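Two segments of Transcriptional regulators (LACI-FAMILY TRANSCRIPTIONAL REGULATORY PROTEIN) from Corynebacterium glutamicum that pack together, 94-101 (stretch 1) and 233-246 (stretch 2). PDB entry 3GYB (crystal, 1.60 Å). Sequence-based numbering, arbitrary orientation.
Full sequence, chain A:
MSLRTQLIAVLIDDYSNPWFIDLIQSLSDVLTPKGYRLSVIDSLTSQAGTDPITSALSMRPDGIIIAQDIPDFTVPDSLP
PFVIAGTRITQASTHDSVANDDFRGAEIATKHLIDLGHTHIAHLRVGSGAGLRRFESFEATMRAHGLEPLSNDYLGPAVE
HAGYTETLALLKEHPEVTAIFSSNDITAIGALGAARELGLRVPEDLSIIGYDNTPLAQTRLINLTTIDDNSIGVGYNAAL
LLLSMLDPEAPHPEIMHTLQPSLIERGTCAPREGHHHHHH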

# COMPACT_ATOMS: atom_id res chain seq x y z
N THR A 94 10.16 -16.48 22.25
CA THR A 94 10.41 -15.94 20.92
C THR A 94 11.04 -16.97 19.99
O THR A 94 11.54 -16.62 18.93
N HIS A 95 11.00 -18.24 20.39
CA HIS A 95 11.62 -19.30 19.58
C HIS A 95 11.11 -19.38 18.15
O HIS A 95 11.88 -19.69 17.23
N ASP A 96 9.83 -19.10 17.94
CA ASP A 96 9.28 -19.19 16.60
C ASP A 96 8.81 -17.85 16.06
O ASP A 96 7.92 -17.79 15.21
N SER A 97 9.41 -16.78 16.55
CA SER A 97 9.04 -15.45 16.09
C SER A 97 10.26 -14.57 15.87
O SER A 97 11.29 -14.72 16.53
N VAL A 98 10.14 -13.67 14.89
CA VAL A 98 11.18 -12.72 14.56
C VAL A 98 10.44 -11.39 14.47
O VAL A 98 9.46 -11.28 13.73
N ALA A 99 10.89 -10.40 15.23
CA ALA A 99 10.25 -9.09 15.22
C ALA A 99 11.21 -8.05 15.75
O ALA A 99 12.23 -8.37 16.37
N ASN A 100 10.90 -6.78 15.52
CA ASN A 100 11.75 -5.73 16.03
C ASN A 100 11.34 -5.52 17.48
O ASN A 100 10.33 -6.05 17.92
N ASP A 101 12.14 -4.76 18.21
CA ASP A 101 11.83 -4.48 19.61
C ASP A 101 10.90 -3.27 19.64
O ASP A 101 11.36 -2.13 19.52
N GLY A 233 15.06 -6.76 7.88
CA GLY A 233 15.79 -7.70 8.70
C GLY A 233 14.88 -8.79 9.23
O GLY A 233 15.28 -9.95 9.37
N VAL A 234 13.63 -8.43 9.52
CA VAL A 234 12.67 -9.40 10.02
C VAL A 234 12.36 -10.44 8.95
O VAL A 234 12.33 -11.64 9.23
N GLY A 235 12.13 -9.98 7.73
CA GLY A 235 11.84 -10.90 6.65
C GLY A 235 13.02 -11.82 6.40
O GLY A 235 12.85 -13.01 6.12
N TYR A 236 14.22 -11.26 6.51
CA TYR A 236 15.44 -12.02 6.30
C TYR A 236 15.60 -13.13 7.33
O TYR A 236 15.77 -14.30 6.99
N ASN A 237 15.55 -12.76 8.61
CA ASN A 237 15.72 -13.74 9.67
C ASN A 237 14.56 -14.72 9.77
O ASN A 237 14.75 -15.88 10.13
N ALA A 238 13.35 -14.25 9.46
CA ALA A 238 12.18 -15.12 9.50
C ALA A 238 12.34 -16.22 8.45
O ALA A 238 11.98 -17.37 8.69
N ALA A 239 12.86 -15.85 7.29
CA ALA A 239 13.06 -16.82 6.21
C ALA A 239 14.11 -17.84 6.66
O ALA A 239 13.92 -19.04 6.49
N LEU A 240 15.21 -17.36 7.23
CA LEU A 240 16.25 -18.27 7.70
C LEU A 240 15.70 -19.19 8.78
O LEU A 240 16.01 -20.38 8.80
N LEU A 241 14.90 -18.64 9.69
CA LEU A 241 14.34 -19.45 10.78
C LEU A 241 13.42 -20.54 10.25
O LEU A 241 13.49 -21.69 10.69
N LEU A 242 12.56 -20.19 9.30
CA LEU A 242 11.65 -21.17 8.73
C LEU A 242 12.44 -22.26 8.01
O LEU A 242 12.13 -23.44 8.14
N LEU A 243 13.46 -21.86 7.26
CA LEU A 243 14.29 -22.81 6.54
C LEU A 243 14.94 -23.81 7.49
O LEU A 243 15.08 -24.99 7.16
N SER A 244 15.32 -23.33 8.67
CA SER A 244 15.96 -24.21 9.65
C SER A 244 14.98 -25.27 10.14
O SER A 244 15.39 -26.36 10.55
N MSE A 245 13.69 -24.95 10.12
CA MSE A 245 12.67 -25.91 10.53
C MSE A 245 12.34 -26.87 9.39
O MSE A 245 12.12 -28.06 9.61
N LEU A 246 12.31 -26.35 8.17
CA LEU A 246 12.01 -27.15 6.98
C LEU A 246 13.11 -28.17 6.68
O LEU A 246 12.84 -29.23 6.10

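The short strand 97-100 lies against helix 233-246 and runs nearly antiparallel to it, with an angle of 168° between their N-to-C directions and a closest approach of 7.6 Å between the axes. The side-chain packing is mainly apolar, and no hydrogen bond crosses it.

Stretch 1 enters through a type I beta turn from Thr94 to Ser97, closed by a backbone hydrogen bond from Ser97 N to Thr94 O (3.2 Å). Thr94, in the p rotamer, stays out of reach of the helix. His95 (chi1 p) sets its CB sideways and meets the helix through its backbone instead: His95 O lies 3.7 Å from Leu241 CD2. Asp96, also p, starts sideways and leads its carboxylate away, so that the methylene carries the side-chain contact, with Asp96 CB 4.0 Å from CE of Met245. This residue is a selenomethionine whose CB points toward the strand; its extended chain (m, t, t) reaches from the last turn of the helix to the beta turn. Ser97 (p) points away, and its OG is hydrogen-bonded elsewhere in the structure.

Val98 is the centre of the packing. It buries 105 Å² against the helix, the largest share of any residue here, and its CB points toward the helix in the t rotamer. The two methyls lie against Val234, Asn237, Ala238 and Leu241. CG1 lies 3.8 Å from Asn237 CB and 4.1 Å from Val234 CG1, and CG2 lies 3.8 Å from Ala238 CA and 3.9 Å from Leu241 CD2. The small side chain of Ala238 accompanies a close backbone approach, its CA only 5.7 Å from the CA of Val98. Leu241 (t, p) points toward the strand, and its CD2 thus touches both Val98 and the turn before it. Asn237 (chi1 m) contributes its CB, while the end of its side chain leads away.

At Ala99 the CB turns away from the helix, as expected from strand alternation, and the backbone makes the contact. Val234, in the t rotamer, has its CB directed sideways, yet both of its methyls reach this segment: its CG1 is 3.5 Å from Val98 O and its CG2 is 3.9 Å from Ala99 CA. The same CG2 comes within 4.0 Å of Asn100 N, while the Asn100 side chain (chi1 p) sets off sideways. Asp101 (t) is beyond reach of the helix and instead occupies an N-cap position, its side chain capping a backbone N just past the stretch.

Within the helix, Ser244 (p) folds its hydroxyl back to donate a hydrogen bond from OG to Leu241 O (2.6 Å).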

# COMPACT_ATOMS: atom_id res chain seq x y z
CB THR A 94 11.36 -14.73 20.97
OG1 THR A 94 12.64 -15.15 21.45
CG2 THR A 94 10.80 -13.65 21.88
CB HIS A 95 11.44 -20.67 20.25
CG HIS A 95 10.04 -21.20 20.20
ND1 HIS A 95 9.08 -20.87 21.13
CD2 HIS A 95 9.44 -22.04 19.32
CE1 HIS A 95 7.95 -21.48 20.83
NE2 HIS A 95 8.14 -22.19 19.74
CB ASP A 96 8.14 -20.20 16.57
CG ASP A 96 6.99 -19.82 17.48
OD1 ASP A 96 7.14 -18.89 18.30
OD2 ASP A 96 5.93 -20.47 17.37
CB SER A 97 8.08 -14.79 17.08
OG SER A 97 8.74 -14.43 18.28
CB VAL A 98 11.82 -13.02 13.18
CG1 VAL A 98 12.87 -11.95 12.87
CG2 VAL A 98 12.46 -14.41 13.18
CB ALA A 99 8.99 -9.12 16.09
CB ASN A 100 11.56 -4.44 15.21
CG ASN A 100 10.36 -3.62 15.67
OD1 ASN A 100 9.29 -4.15 15.95
ND2 ASN A 100 10.54 -2.30 15.72
CB ASP A 101 13.12 -4.16 20.36
CG ASP A 101 12.91 -4.03 21.85
OD1 ASP A 101 11.79 -3.65 22.27
OD2 ASP A 101 13.86 -4.30 22.60
CB VAL A 234 11.36 -8.70 10.46
CG1 VAL A 234 10.27 -9.74 10.68
CG2 VAL A 234 11.59 -7.90 11.74
CB TYR A 236 16.65 -11.09 6.36
CG TYR A 236 17.98 -11.80 6.18
CD1 TYR A 236 18.38 -12.27 4.93
CD2 TYR A 236 18.82 -12.01 7.27
CE1 TYR A 236 19.59 -12.93 4.77
CE2 TYR A 236 20.04 -12.67 7.12
CZ TYR A 236 20.41 -13.13 5.87
OH TYR A 236 21.60 -13.81 5.71
CB ASN A 237 15.96 -13.04 11.00
CG ASN A 237 17.33 -12.40 11.07
OD1 ASN A 237 17.51 -11.23 10.73
ND2 ASN A 237 18.32 -13.18 11.50
CB ALA A 238 10.91 -14.31 9.24
CB ALA A 239 13.52 -16.10 4.94
CB LEU A 240 17.44 -17.49 8.26
CG LEU A 240 18.31 -16.71 7.27
CD1 LEU A 240 19.44 -16.03 8.02
CD2 LEU A 240 18.86 -17.67 6.21
CB LEU A 241 13.58 -18.56 11.77
CG LEU A 241 13.02 -19.25 13.02
CD1 LEU A 241 14.16 -19.83 13.84
CD2 LEU A 241 12.21 -18.26 13.86
CB LEU A 242 10.68 -20.50 7.75
CG LEU A 242 9.63 -21.43 7.13
CD1 LEU A 242 8.75 -22.02 8.23
CD2 LEU A 242 8.78 -20.64 6.15
CB LEU A 243 15.38 -22.09 5.73
CG LEU A 243 14.95 -21.37 4.45
CD1 LEU A 243 16.13 -20.59 3.91
CD2 LEU A 243 14.45 -22.38 3.42
CB SER A 244 16.52 -23.40 10.83
OG SER A 244 15.48 -22.94 11.68
CB MSE A 245 11.38 -25.19 10.94
CG MSE A 245 11.51 -24.24 12.11
SE MSE A 245 9.87 -23.24 12.36
CE MSE A 245 10.36 -22.31 13.96
CB LEU A 246 11.80 -26.24 5.77
CG LEU A 246 10.59 -25.31 5.87
CD1 LEU A 246 10.55 -24.33 4.70
CD2 LEU A 246 9.32 -26.16 5.90